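Local coordinates for L-ribulose 3-epimerase (Methylomonas sp. DH-1, PDB 7CJ6), which interconverts ketoses that differ in configuration at C3, using manganese, with highest activity toward L-ribulose and lower activity toward D-ribulose, D-allulose and D-fructose, at residues Ile112-Gly117 and Tyr157-Met162; Val153-Glu158 and Thr186-Ile191; Ile212-Arg217 and Val225-Phe230. All coordinates share one frame; numbering follows the deposited sequence.

How the contacts relate
All three contacts are buried and gather at the loop ends of one TIM barrel, where each touches the bound D-psicose and comes within reach of the second subunit. Contacts 1 and 2 meet on the loop after strand 148-152: they share Tyr157 and Glu158, and the methyls of Thr159 and Val154 pack together between them. Contact 1 joins two loops by aromatic, sulfur and aliphatic packing beside a single backbone bond, whereas contact 2 sets a loop against helix 186-192 through both the face and the polar edge of His188. Contact 3 lies farther from the chain's centre and combines a carboxylate bonded to backbone amides with phenylalanine packing. Thr186 OG1 and Gly213 O link contacts 2 and 3.

Contact 1 of 3, residues Ile112-Gly117 and Tyr157-Met162. With PSJ (D-psicose), chain D.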
loop_
_atom_site.group_PDB
_atom_site.type_symbol
_atom_site.label_atom_id
_atom_site.label_comp_id
_atom_site.label_asym_id
_atom_site.label_seq_id
_atom_site.Cartn_x
_atom_site.Cartn_y
_atom_site.Cartn_z
ATOM N N ILE A 112 -16.873 5.299 -1.495
ATOM C CA ILE A 112 -18.364 5.217 -1.443
ATOM C C ILE A 112 -18.860 4.240 -2.515
ATOM O O ILE A 112 -20.078 3.976 -2.553
ATOM C CB ILE A 112 -18.983 6.620 -1.622
ATOM C CG1 ILE A 112 -18.541 7.291 -2.925
ATOM C CG2 ILE A 112 -18.671 7.495 -0.421
ATOM C CD1 ILE A 112 -19.268 8.581 -3.218
ATOM N N TYR A 113 -17.951 3.716 -3.342
ATOM C CA TYR A 113 -18.280 2.988 -4.598
ATOM C C TYR A 113 -17.947 1.497 -4.456
ATOM O O TYR A 113 -18.154 0.729 -5.420
ATOM C CB TYR A 113 -17.534 3.618 -5.776
ATOM C CG TYR A 113 -16.043 3.700 -5.576
ATOM C CD1 TYR A 113 -15.214 2.660 -5.962
ATOM C CD2 TYR A 113 -15.460 4.805 -4.979
ATOM C CE1 TYR A 113 -13.843 2.718 -5.776
ATOM C CE2 TYR A 113 -14.093 4.881 -4.787
ATOM C CZ TYR A 113 -13.280 3.834 -5.186
ATOM O OH TYR A 113 -11.931 3.893 -4.996
ATOM N N CYS A 114 -17.453 1.095 -3.284
ATOM C CA CYS A 114 -17.063 -0.306 -2.986
ATOM C C CYS A 114 -16.730 -0.438 -1.501
ATOM O O CYS A 114 -16.648 0.600 -0.812
ATOM C CB CYS A 114 -15.846 -0.724 -3.802
ATOM S SG CYS A 114 -14.323 0.078 -3.239
ATOM N N ALA A 115 -16.531 -1.672 -1.039
ATOM C CA ALA A 115 -16.035 -1.960 0.322
ATOM C C ALA A 115 -14.595 -1.448 0.417
ATOM O O ALA A 115 -13.782 -1.770 -0.480
ATOM C CB ALA A 115 -16.138 -3.435 0.621
ATOM N N LEU A 116 -14.308 -0.639 1.438
ATOM C CA LEU A 116 -12.932 -0.195 1.770
ATOM C C LEU A 116 -12.170 -1.389 2.351
ATOM O O LEU A 116 -12.575 -1.891 3.421
ATOM C CB LEU A 116 -12.992 0.963 2.768
ATOM C CG LEU A 116 -11.638 1.470 3.256
ATOM C CD1 LEU A 116 -10.855 2.102 2.114
ATOM C CD2 LEU A 116 -11.811 2.461 4.398
ATOM N N GLY A 117 -11.129 -1.846 1.656
ATOM C CA GLY A 117 -10.218 -2.872 2.189
ATOM C C GLY A 117 -9.625 -3.741 1.103
ATOM O O GLY A 117 -9.672 -3.347 -0.072
ATOM N N TYR A 157 -4.605 -2.054 -2.177
ATOM C CA TYR A 157 -4.886 -2.744 -0.892
ATOM C C TYR A 157 -6.214 -2.255 -0.302
ATOM O O TYR A 157 -6.629 -2.812 0.737
ATOM C CB TYR A 157 -3.758 -2.516 0.120
ATOM C CG TYR A 157 -2.384 -2.922 -0.347
ATOM C CD1 TYR A 157 -2.024 -4.255 -0.441
ATOM C CD2 TYR A 157 -1.444 -1.971 -0.710
ATOM C CE1 TYR A 157 -0.760 -4.634 -0.861
ATOM C CE2 TYR A 157 -0.177 -2.329 -1.139
ATOM C CZ TYR A 157 0.165 -3.666 -1.221
ATOM O OH TYR A 157 1.411 -4.029 -1.649
ATOM N N GLU A 158 -6.870 -1.284 -0.947
ATOM C CA GLU A 158 -8.051 -0.569 -0.389
ATOM C C GLU A 158 -9.227 -0.612 -1.373
ATOM O O GLU A 158 -10.372 -0.407 -0.928
ATOM C CB GLU A 158 -7.670 0.866 -0.007
ATOM C CG GLU A 158 -6.648 0.935 1.119
ATOM C CD GLU A 158 -6.575 2.245 1.888
ATOM O OE1 GLU A 158 -7.565 3.007 1.879
ATOM O OE2 GLU A 158 -5.520 2.497 2.503
ATOM N N THR A 159 -8.966 -0.858 -2.660
ATOM C CA THR A 159 -10.015 -1.150 -3.670
ATOM C C THR A 159 -9.416 -1.911 -4.851
ATOM O O THR A 159 -8.199 -1.749 -5.117
ATOM C CB THR A 159 -10.698 0.113 -4.201
ATOM O OG1 THR A 159 -11.809 -0.351 -4.969
ATOM C CG2 THR A 159 -9.786 0.976 -5.045
ATOM N N ASN A 160 -10.255 -2.692 -5.537
ATOM C CA ASN A 160 -9.891 -3.369 -6.806
ATOM C C ASN A 160 -10.605 -2.688 -7.984
ATOM O O ASN A 160 -10.463 -3.183 -9.107
ATOM C CB ASN A 160 -10.170 -4.872 -6.734
ATOM C CG ASN A 160 -11.630 -5.223 -6.543
ATOM O OD1 ASN A 160 -12.491 -4.347 -6.475
ATOM N ND2 ASN A 160 -11.915 -6.512 -6.454
ATOM N N ILE A 161 -11.327 -1.589 -7.747
ATOM C CA ILE A 161 -12.213 -0.965 -8.773
ATOM C C ILE A 161 -11.433 0.092 -9.566
ATOM O O ILE A 161 -11.525 0.080 -10.807
ATOM C CB ILE A 161 -13.490 -0.387 -8.134
ATOM C CG1 ILE A 161 -14.421 -1.507 -7.668
ATOM C CG2 ILE A 161 -14.202 0.550 -9.098
ATOM C CD1 ILE A 161 -15.049 -2.272 -8.809
ATOM N N MET A 162 -10.699 0.967 -8.884
ATOM C CA MET A 162 -9.918 2.051 -9.541
ATOM C C MET A 162 -8.811 2.533 -8.601
ATOM O O MET A 162 -9.124 2.930 -7.461
ATOM C CB MET A 162 -10.826 3.222 -9.924
ATOM C CG MET A 162 -11.758 3.636 -8.812
ATOM S SD MET A 162 -13.051 4.772 -9.369
ATOM C CE MET A 162 -12.784 6.091 -8.189
HETATM C C1 PSJ D . -8.728 5.706 3.282
HETATM O O1 PSJ D . -7.404 5.228 3.028
HETATM C C2 PSJ D . -8.829 7.115 2.770
HETATM O O2 PSJ D . -7.854 7.608 2.277
HETATM C C3 PSJ D . -10.132 7.853 2.846
HETATM O O3 PSJ D . -9.947 9.192 3.299
HETATM C C4 PSJ D . -11.024 7.068 3.786
HETATM O O4 PSJ D . -11.397 5.890 3.081
HETATM C C5 PSJ D . -12.279 7.805 4.234
HETATM O O5 PSJ D . -12.272 9.140 3.709
HETATM C C6 PSJ D . -12.365 7.832 5.760
HETATM O O6 PSJ D . -13.642 8.331 6.191
#
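Gly117 N donates to Glu158 O at 3.1 Å in a nearly straight bond, and so binds together two loops of the TIM barrel, those that follow strands 107-112 and 148-152. The unusual backbone angles of Gly117 (150°/-163°) would press any side chain against the preceding carbonyl, which explains the glycine. Tyr113 packs its ring on Thr159, Ile161 and Met162. Its CG lies between the backbone N and carbonyl carbon (chi1 55°), which lays one ring face against Met162. That residue covers the face in a Met-aromatic contact, with Met162 SD 4.4 Å from the centroid of the Tyr113 ring and CE near the rim; a flexible thioether suits this curved path. Ile161 adds CG2 beside Tyr113 CD1, at 3.9 Å, and the phenol OH bonds to the backbone O of Glu152. Cys114 SG approaches Thr159 OG1 to 3.1 Å, while that hydroxyl accepts from Ile161 N in an ST turn that fixes its position. Nearer the sugar, Leu116 and Glu158 run side by side, the leucine supplying an apolar flank to the carboxylate. Glu158 OE2 is held by Tyr157 OH of the second subunit, and Glu158 OE1 takes a short 2.5 Å bond from O1 of the D-psicose.

Contact 2 of 3, residues Val153-Glu158 and Thr186-Ile191; sequences VVNRYE and TYHMNI. With PSJ (D-psicose), chain D.
Val153 O lies against His188 CB, the start of a path that takes the loop 153-158 of this TIM barrel round the imidazole of His188. Val154 comes next: CG1, anti to the carbonyl carbon (chi1 -68°), makes a CH-pi contact 3.6 Å from the centroid of the His188 ring. The opposite face is covered by Tyr187 CD2, so the ring is sandwiched and its rotation about CB-CG is limited. Asn155 ND2 then gives a weak, bent bond to His188 ND1 (3.1 Å), with the amide and ring planes 42° apart. Asn155 OD1 meanwhile accepts from Tyr157 N in an Asx turn, 2.8 Å and in the carbonyl plane, which steadies the amide. His188 NE2 is the donor to the sugar, 2.9 Å from O2 of the D-psicose and 3.0 Å from its O1. The carboxylate of Glu158, which like His188 binds D-allulose (D-psicose) and D-fructose, stands perpendicular to the imidazole, Glu158 OE1 3.2 Å from His188 CE1. A phenylalanine in place of His188 is likely to leave both sugar oxygens without this donor and Asn155 ND2 without ND1 as acceptor. Ile191 CD1 packs on Asn155 from the next turn of helix 186-192. That helix follows strand 180-185 directly, and its Thr186 and Met189 rest on Phe230 of helix 227-236.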
loop_
_atom_site.group_PDB
_atom_site.type_symbol
_atom_site.label_atom_id
_atom_site.label_comp_id
_atom_site.label_asym_id
_atom_site.label_seq_id
_atom_site.Cartn_x
_atom_site.Cartn_y
_atom_site.Cartn_z
ATOM N N VAL A 153 -10.201 7.677 -5.335
ATOM C CA VAL A 153 -9.217 6.716 -5.906
ATOM C C VAL A 153 -8.270 6.322 -4.773
ATOM O O VAL A 153 -7.605 7.213 -4.227
ATOM C CB VAL A 153 -8.482 7.359 -7.099
ATOM C CG1 VAL A 153 -7.363 6.479 -7.626
ATOM C CG2 VAL A 153 -9.457 7.712 -8.211
ATOM N N VAL A 154 -8.266 5.048 -4.372
ATOM C CA VAL A 154 -7.360 4.564 -3.292
ATOM C C VAL A 154 -6.467 3.456 -3.856
ATOM O O VAL A 154 -6.739 2.980 -4.980
ATOM C CB VAL A 154 -8.171 4.102 -2.070
ATOM C CG1 VAL A 154 -8.844 5.289 -1.391
ATOM C CG2 VAL A 154 -9.191 3.047 -2.460
ATOM N N ASN A 155 -5.441 3.062 -3.098
ATOM C CA ASN A 155 -4.411 2.090 -3.548
ATOM C C ASN A 155 -5.031 0.689 -3.640
ATOM O O ASN A 155 -6.170 0.509 -3.202
ATOM C CB ASN A 155 -3.167 2.118 -2.655
ATOM C CG ASN A 155 -3.395 1.564 -1.266
ATOM O OD1 ASN A 155 -3.647 0.368 -1.100
ATOM N ND2 ASN A 155 -3.267 2.421 -0.262
ATOM N N ARG A 156 -4.269 -0.238 -4.216
ATOM C CA ARG A 156 -4.652 -1.620 -4.594
ATOM C C ARG A 156 -5.089 -2.425 -3.365
ATOM O O ARG A 156 -5.839 -3.408 -3.549
ATOM C CB ARG A 156 -3.439 -2.287 -5.245
ATOM C CG ARG A 156 -2.224 -2.350 -4.331
ATOM C CD ARG A 156 -0.950 -2.724 -5.056
ATOM N NE ARG A 156 -0.616 -1.754 -6.098
ATOM C CZ ARG A 156 0.253 -1.974 -7.073
ATOM N NH1 ARG A 156 0.885 -3.132 -7.139
ATOM N NH2 ARG A 156 0.493 -1.038 -7.975
ATOM N N TYR A 157 -4.605 -2.054 -2.177
ATOM C CA TYR A 157 -4.886 -2.744 -0.892
ATOM C C TYR A 157 -6.214 -2.255 -0.302
ATOM O O TYR A 157 -6.629 -2.812 0.737
ATOM C CB TYR A 157 -3.758 -2.516 0.120
ATOM C CG TYR A 157 -2.384 -2.922 -0.347
ATOM C CD1 TYR A 157 -2.024 -4.255 -0.441
ATOM C CD2 TYR A 157 -1.444 -1.971 -0.710
ATOM C CE1 TYR A 157 -0.760 -4.634 -0.861
ATOM C CE2 TYR A 157 -0.177 -2.329 -1.139
ATOM C CZ TYR A 157 0.165 -3.666 -1.221
ATOM O OH TYR A 157 1.411 -4.029 -1.649
ATOM N N GLU A 158 -6.870 -1.284 -0.947
ATOM C CA GLU A 158 -8.051 -0.569 -0.389
ATOM C C GLU A 158 -9.227 -0.612 -1.373
ATOM O O GLU A 158 -10.372 -0.407 -0.928
ATOM C CB GLU A 158 -7.670 0.866 -0.007
ATOM C CG GLU A 158 -6.648 0.935 1.119
ATOM C CD GLU A 158 -6.575 2.245 1.888
ATOM O OE1 GLU A 158 -7.565 3.007 1.879
ATOM O OE2 GLU A 158 -5.520 2.497 2.503
ATOM N N THR A 186 -3.064 12.156 -1.852
ATOM C CA THR A 186 -1.607 12.136 -2.148
ATOM C C THR A 186 -0.995 10.839 -1.613
ATOM O O THR A 186 -0.073 10.309 -2.255
ATOM C CB THR A 186 -0.903 13.384 -1.605
ATOM O OG1 THR A 186 -1.068 13.435 -0.187
ATOM C CG2 THR A 186 -1.432 14.649 -2.244
ATOM N N TYR A 187 -1.482 10.343 -0.479
ATOM C CA TYR A 187 -1.022 9.057 0.104
ATOM C C TYR A 187 -1.177 7.948 -0.942
ATOM O O TYR A 187 -0.198 7.235 -1.219
ATOM C CB TYR A 187 -1.787 8.734 1.387
ATOM C CG TYR A 187 -1.621 7.310 1.846
ATOM C CD1 TYR A 187 -0.426 6.867 2.386
ATOM C CD2 TYR A 187 -2.654 6.396 1.727
ATOM C CE1 TYR A 187 -0.263 5.556 2.803
ATOM C CE2 TYR A 187 -2.511 5.085 2.151
ATOM C CZ TYR A 187 -1.310 4.662 2.689
ATOM O OH TYR A 187 -1.157 3.367 3.103
ATOM N N HIS A 188 -2.386 7.792 -1.489
ATOM C CA HIS A 188 -2.738 6.728 -2.471
ATOM C C HIS A 188 -2.028 6.993 -3.800
ATOM O O HIS A 188 -1.593 6.026 -4.453
ATOM C CB HIS A 188 -4.258 6.645 -2.641
ATOM C CG HIS A 188 -4.961 6.244 -1.389
ATOM N ND1 HIS A 188 -4.833 4.982 -0.849
ATOM C CD2 HIS A 188 -5.783 6.933 -0.568
ATOM C CE1 HIS A 188 -5.551 4.906 0.255
ATOM N NE2 HIS A 188 -6.149 6.088 0.449
ATOM N N MET A 189 -1.913 8.266 -4.179
ATOM C CA MET A 189 -1.257 8.688 -5.443
ATOM C C MET A 189 0.218 8.281 -5.387
ATOM O O MET A 189 0.745 7.813 -6.415
ATOM C CB MET A 189 -1.369 10.200 -5.638
ATOM C CG MET A 189 -2.781 10.670 -5.938
ATOM S SD MET A 189 -2.830 12.469 -6.096
ATOM C CE MET A 189 -2.137 12.678 -7.733
ATOM N N ASN A 190 0.835 8.428 -4.214
ATOM C CA ASN A 190 2.273 8.137 -3.972
ATOM C C ASN A 190 2.577 6.695 -4.389
ATOM O O ASN A 190 3.699 6.434 -4.872
ATOM C CB ASN A 190 2.643 8.373 -2.509
ATOM C CG ASN A 190 4.114 8.153 -2.243
ATOM O OD1 ASN A 190 4.960 8.889 -2.748
ATOM N ND2 ASN A 190 4.427 7.142 -1.452
ATOM N N ILE A 191 1.613 5.792 -4.194
ATOM C CA ILE A 191 1.754 4.345 -4.524
ATOM C C ILE A 191 1.459 4.121 -6.014
ATOM O O ILE A 191 2.324 3.537 -6.693
ATOM C CB ILE A 191 0.849 3.495 -3.615
ATOM C CG1 ILE A 191 1.292 3.583 -2.153
ATOM C CG2 ILE A 191 0.802 2.064 -4.115
ATOM C CD1 ILE A 191 0.307 2.994 -1.166
HETATM C C1 PSJ D . -8.728 5.706 3.282
HETATM O O1 PSJ D . -7.404 5.228 3.028
HETATM C C2 PSJ D . -8.829 7.115 2.770
HETATM O O2 PSJ D . -7.854 7.608 2.277
HETATM C C3 PSJ D . -10.132 7.853 2.846
HETATM O O3 PSJ D . -9.947 9.192 3.299
HETATM C C4 PSJ D . -11.024 7.068 3.786
HETATM O O4 PSJ D . -11.397 5.890 3.081
HETATM C C5 PSJ D . -12.279 7.805 4.234
HETATM O O5 PSJ D . -12.272 9.140 3.709
HETATM C C6 PSJ D . -12.365 7.832 5.760
HETATM O O6 PSJ D . -13.642 8.331 6.191
#

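Contact 3 of 3, residues Ile212-Arg217 and Val225-Phe230; sequences IGESHR and VDFASF. With PSJ (D-psicose), chain D.
Glu214 turns its carboxylate to Val225 and Phe227, tying the loop after strand 207-212 of the TIM barrel to the start of helix 227-236. CG is anti to the backbone N (chi1 -171°), and a bend at chi2 brings the acid back along Val225, the two side chains running antiparallel. Glu214 OE2 is gripped twice: Val225 N reaches its syn lone pair at 3.0 Å, and Ser215 N its anti lone pair at 2.7 Å. Glutamate suits the place because its reach brings one oxygen, with a lone pair for each amide, to both N-H groups. Its plane stands 64° from that of the Phe227 ring, and Glu214 OE1 meets the ring's edge, 3.4 Å from CE2 of Phe227; OE1 also accepts from Gly221 N and from a water that donates to Val225 O as well. Val225 CG1 lies over the centre of the Phe227 ring. Ile212 comes obliquely at two rings, with CG2 3.7 Å from Phe227 CE1 and CD1 3.6 Å from Phe230 CE2, a task for which two aliphatic branches are apt. Asp226 caps the helix through Ser229 N. From the type I turn 214-217, the substrate-binding Arg217 hydrogen-bonds the D-psicose, NH1 to O1 and NH2 to O2, both at 3.0 Å.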
loop_
_atom_site.group_PDB
_atom_site.type_symbol
_atom_site.label_atom_id
_atom_site.label_comp_id
_atom_site.label_asym_id
_atom_site.label_seq_id
_atom_site.Cartn_x
_atom_site.Cartn_y
_atom_site.Cartn_z
ATOM N N ILE A 212 -4.862 15.439 1.498
ATOM C CA ILE A 212 -3.402 15.602 1.733
ATOM C C ILE A 212 -2.982 14.611 2.817
ATOM O O ILE A 212 -3.391 14.800 3.984
ATOM C CB ILE A 212 -3.069 17.055 2.129
ATOM C CG1 ILE A 212 -3.568 18.053 1.080
ATOM C CG2 ILE A 212 -1.583 17.201 2.407
ATOM C CD1 ILE A 212 -3.106 17.751 -0.322
ATOM N N GLY A 213 -2.196 13.605 2.429
ATOM C CA GLY A 213 -1.576 12.634 3.348
ATOM C C GLY A 213 -0.144 12.345 2.947
ATOM O O GLY A 213 0.100 12.123 1.748
ATOM N N GLU A 214 0.768 12.336 3.920
ATOM C CA GLU A 214 2.182 11.922 3.727
ATOM C C GLU A 214 2.211 10.431 3.354
ATOM O O GLU A 214 1.199 9.742 3.584
ATOM C CB GLU A 214 2.990 12.232 4.988
ATOM C CG GLU A 214 4.482 12.042 4.805
ATOM C CD GLU A 214 5.022 12.709 3.556
ATOM O OE1 GLU A 214 5.482 13.873 3.647
ATOM O OE2 GLU A 214 4.969 12.074 2.489
ATOM N N SER A 215 3.325 9.951 2.800
ATOM C CA SER A 215 3.493 8.568 2.280
ATOM C C SER A 215 3.165 7.544 3.376
ATOM O O SER A 215 2.588 6.477 3.050
ATOM C CB SER A 215 4.884 8.372 1.739
ATOM O OG SER A 215 5.856 8.869 2.648
ATOM N N HIS A 216 3.514 7.845 4.631
ATOM C CA HIS A 216 3.284 6.944 5.796
ATOM C C HIS A 216 2.090 7.429 6.628
ATOM O O HIS A 216 1.811 6.796 7.676
ATOM C CB HIS A 216 4.560 6.822 6.640
ATOM C CG HIS A 216 5.199 8.131 6.964
ATOM N ND1 HIS A 216 4.468 9.233 7.365
ATOM C CD2 HIS A 216 6.496 8.507 6.983
ATOM C CE1 HIS A 216 5.287 10.242 7.591
ATOM N NE2 HIS A 216 6.539 9.819 7.374
ATOM N N ARG A 217 1.430 8.504 6.179
ATOM C CA ARG A 217 0.202 9.101 6.781
ATOM C C ARG A 217 0.545 9.796 8.104
ATOM O O ARG A 217 -0.388 10.078 8.883
ATOM C CB ARG A 217 -0.877 8.032 6.989
ATOM C CG ARG A 217 -1.022 7.075 5.811
ATOM C CD ARG A 217 -2.384 6.413 5.721
ATOM N NE ARG A 217 -3.335 7.235 4.985
ATOM C CZ ARG A 217 -4.467 6.794 4.457
ATOM N NH1 ARG A 217 -4.819 5.526 4.582
ATOM N NH2 ARG A 217 -5.251 7.624 3.801
ATOM N N VAL A 225 6.177 11.724 -0.236
ATOM C CA VAL A 225 5.193 12.325 -1.182
ATOM C C VAL A 225 5.837 13.579 -1.770
ATOM O O VAL A 225 6.335 14.406 -0.984
ATOM C CB VAL A 225 3.831 12.668 -0.551
ATOM C CG1 VAL A 225 3.050 13.620 -1.446
ATOM C CG2 VAL A 225 3.007 11.428 -0.256
ATOM N N ASP A 226 5.832 13.686 -3.096
ATOM C CA ASP A 226 6.293 14.893 -3.828
ATOM C C ASP A 226 5.158 15.927 -3.800
ATOM O O ASP A 226 4.359 15.986 -4.766
ATOM C CB ASP A 226 6.758 14.525 -5.237
ATOM C CG ASP A 226 7.475 15.661 -5.938
ATOM O OD1 ASP A 226 7.338 16.802 -5.473
ATOM O OD2 ASP A 226 8.167 15.391 -6.932
ATOM N N PHE A 227 5.074 16.702 -2.718
ATOM C CA PHE A 227 4.010 17.721 -2.532
ATOM C C PHE A 227 4.281 18.907 -3.459
ATOM O O PHE A 227 3.309 19.548 -3.893
ATOM C CB PHE A 227 3.904 18.167 -1.075
ATOM C CG PHE A 227 3.223 17.153 -0.192
ATOM C CD1 PHE A 227 1.901 16.801 -0.415
ATOM C CD2 PHE A 227 3.901 16.558 0.854
ATOM C CE1 PHE A 227 1.273 15.866 0.394
ATOM C CE2 PHE A 227 3.274 15.618 1.655
ATOM C CZ PHE A 227 1.957 15.287 1.430
ATOM N N ALA A 228 5.548 19.184 -3.765
ATOM C CA ALA A 228 5.928 20.254 -4.719
ATOM C C ALA A 228 5.236 19.980 -6.057
ATOM O O ALA A 228 4.562 20.893 -6.585
ATOM C CB ALA A 228 7.426 20.336 -4.869
ATOM N N SER A 229 5.372 18.753 -6.565
ATOM C CA SER A 229 4.761 18.295 -7.839
ATOM C C SER A 229 3.237 18.415 -7.750
ATOM O O SER A 229 2.634 19.063 -8.630
ATOM C CB SER A 229 5.176 16.887 -8.162
ATOM O OG SER A 229 4.836 16.567 -9.499
ATOM N N PHE A 230 2.640 17.822 -6.713
ATOM C CA PHE A 230 1.170 17.716 -6.542
ATOM C C PHE A 230 0.521 19.103 -6.496
ATOM O O PHE A 230 -0.531 19.293 -7.130
ATOM C CB PHE A 230 0.797 16.943 -5.274
ATOM C CG PHE A 230 -0.694 16.860 -5.082
ATOM C CD1 PHE A 230 -1.469 16.089 -5.933
ATOM C CD2 PHE A 230 -1.331 17.593 -4.096
ATOM C CE1 PHE A 230 -2.844 16.032 -5.785
ATOM C CE2 PHE A 230 -2.708 17.523 -3.941
ATOM C CZ PHE A 230 -3.462 16.755 -4.795
HETATM C C1 PSJ D . -8.728 5.706 3.282
HETATM O O1 PSJ D . -7.404 5.228 3.028
HETATM C C2 PSJ D . -8.829 7.115 2.770
HETATM O O2 PSJ D . -7.854 7.608 2.277
HETATM C C3 PSJ D . -10.132 7.853 2.846
HETATM O O3 PSJ D . -9.947 9.192 3.299
HETATM C C4 PSJ D . -11.024 7.068 3.786
HETATM O O4 PSJ D . -11.397 5.890 3.081
HETATM C C5 PSJ D . -12.279 7.805 4.234
HETATM O O5 PSJ D . -12.272 9.140 3.709
HETATM C C6 PSJ D . -12.365 7.832 5.760
HETATM O O6 PSJ D . -13.642 8.331 6.191
HETATM O O HOH W 1 7.037 14.902 1.609
#